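Local coordinates for bacillaene synthase decarboxylase PksI (Bacillus subtilis, PDB 4Q1K), which decarboxylates a 3-methylglutaconyl group tethered to the synthase PksL to a 3-methylcrotonyl moiety during biosynthesis of the antibiotic bacillaene, at residues G85-E88 with G89-I93. The protein carries 1 engineered substitution. Sequence-based numbering, arbitrary orientation.
Sequences GTQE and GLLRI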
loop_
_atom_site.group_PDB
_atom_site.type_symbol
_atom_site.label_atom_id
_atom_site.label_comp_id
_atom_site.label_asym_id
_atom_site.label_seq_id
_atom_site.Cartn_x
_atom_site.Cartn_y
_atom_site.Cartn_z
ATOM N N GLY B 85 16.259 -19.062 -10.796
ATOM C CA GLY B 85 16.781 -19.761 -12.028
ATOM C C GLY B 85 18.164 -20.361 -11.724
ATOM O O GLY B 85 18.957 -19.763 -11.022
ATOM N N THR B 86 18.513 -21.535 -12.267
ATOM C CA THR B 86 19.896 -21.974 -12.189
ATOM C C THR B 86 20.768 -21.100 -13.137
ATOM O O THR B 86 20.202 -20.392 -14.026
ATOM C CB THR B 86 20.030 -23.437 -12.636
ATOM O OG1 THR B 86 19.600 -23.527 -14.003
ATOM C CG2 THR B 86 19.093 -24.356 -11.741
ATOM N N GLN B 87 22.099 -21.224 -12.997
ATOM C CA GLN B 87 23.007 -20.435 -13.824
ATOM C C GLN B 87 22.776 -20.888 -15.289
ATOM O O GLN B 87 22.630 -20.076 -16.198
ATOM C CB GLN B 87 24.416 -20.643 -13.354
ATOM C CG GLN B 87 25.421 -19.795 -14.143
ATOM C CD GLN B 87 26.826 -19.911 -13.551
ATOM O OE1 GLN B 87 27.162 -20.910 -12.971
ATOM N NE2 GLN B 87 27.619 -18.872 -13.652
ATOM N N GLU B 88 22.661 -22.203 -15.475
ATOM C CA GLU B 88 22.479 -22.748 -16.831
ATOM C C GLU B 88 21.122 -22.310 -17.403
ATOM O O GLU B 88 21.020 -21.891 -18.565
ATOM C CB GLU B 88 22.614 -24.275 -16.815
ATOM C CG GLU B 88 22.360 -24.958 -18.137
ATOM C CD GLU B 88 23.431 -24.686 -19.220
ATOM O OE1 GLU B 88 24.304 -23.758 -19.093
ATOM O OE2 GLU B 88 23.390 -25.422 -20.248
ATOM N N GLY B 89 20.067 -22.365 -16.570
ATOM C CA GLY B 89 18.753 -21.828 -16.980
ATOM C C GLY B 89 18.812 -20.399 -17.453
ATOM O O GLY B 89 18.193 -20.030 -18.480
ATOM N N LEU B 90 19.480 -19.554 -16.686
ATOM C CA LEU B 90 19.545 -18.135 -17.088
ATOM C C LEU B 90 20.367 -17.950 -18.365
ATOM O O LEU B 90 20.032 -17.113 -19.225
ATOM C CB LEU B 90 20.180 -17.287 -15.957
ATOM C CG LEU B 90 19.294 -17.284 -14.677
ATOM C CD1 LEU B 90 20.122 -16.551 -13.665
ATOM C CD2 LEU B 90 17.958 -16.609 -14.935
ATOM N N LEU B 91 21.421 -18.753 -18.521
ATOM C CA LEU B 91 22.304 -18.595 -19.689
ATOM C C LEU B 91 21.541 -19.029 -20.957
ATOM O O LEU B 91 21.799 -18.523 -22.045
ATOM C CB LEU B 91 23.577 -19.512 -19.553
ATOM C CG LEU B 91 24.578 -18.908 -18.569
ATOM C CD1 LEU B 91 25.692 -19.831 -18.109
ATOM C CD2 LEU B 91 25.117 -17.606 -19.195
ATOM N N ARG B 92 20.629 -19.979 -20.767
ATOM C CA ARG B 92 19.801 -20.502 -21.838
ATOM C C ARG B 92 18.881 -19.410 -22.355
ATOM O O ARG B 92 18.724 -19.248 -23.566
ATOM C CB ARG B 92 18.979 -21.696 -21.350
ATOM C CG ARG B 92 19.815 -22.898 -20.940
ATOM C CD ARG B 92 20.045 -23.836 -22.113
ATOM N NE ARG B 92 18.857 -24.625 -22.425
ATOM C CZ ARG B 92 18.288 -25.481 -21.584
ATOM N NH1 ARG B 92 18.797 -25.663 -20.374
ATOM N NH2 ARG B 92 17.207 -26.157 -21.952
ATOM N N ILE B 93 18.274 -18.654 -21.445
ATOM C CA ILE B 93 17.427 -17.548 -21.891
ATOM C C ILE B 93 18.319 -16.457 -22.549
ATOM O O ILE B 93 17.916 -15.824 -23.537
ATOM C CB ILE B 93 16.642 -16.885 -20.696
ATOM C CG1 ILE B 93 15.746 -17.928 -19.973
ATOM C CG2 ILE B 93 15.836 -15.713 -21.247
ATOM C CD1 ILE B 93 15.014 -17.345 -18.691
#
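The N-terminal turn of helix 87-94 is capped where T86, at the N-cap, meets G89: T86 OG1 accepts from G89 N at 2.9 Å, with an N-H...O angle of 156°. With chi1 at 61°, T86 OG1 is turned back over its own backbone, facing the amide of G89. T86 is gripped a second time through its backbone, its O accepting from L90 N at 2.9 Å. The next helical bond, L91 N to Q87 O, is likewise 2.9 Å long. In this crotonase-family chain the short helix lies at the surface beside helix 256-265, whose I262 touches both L90 and L91. The L90 side chain, about 7 Å from that of the active-site H249, lays its CG against T86 O (3.3 Å). E88 and R92, one turn apart, cross at an angle, their carboxylate and guanidinium planes 47° apart. E88 OE2 stays 4.6 Å from R92 NH1, too far for a salt bridge, though the opposite charges probably still attract. The side chains of Q87 and L91 run alongside each other, Q87 CG 4.0 Å from L91 CD1; the extended Q87 chain carries NE2 on to a hydrogen bond with I262 O.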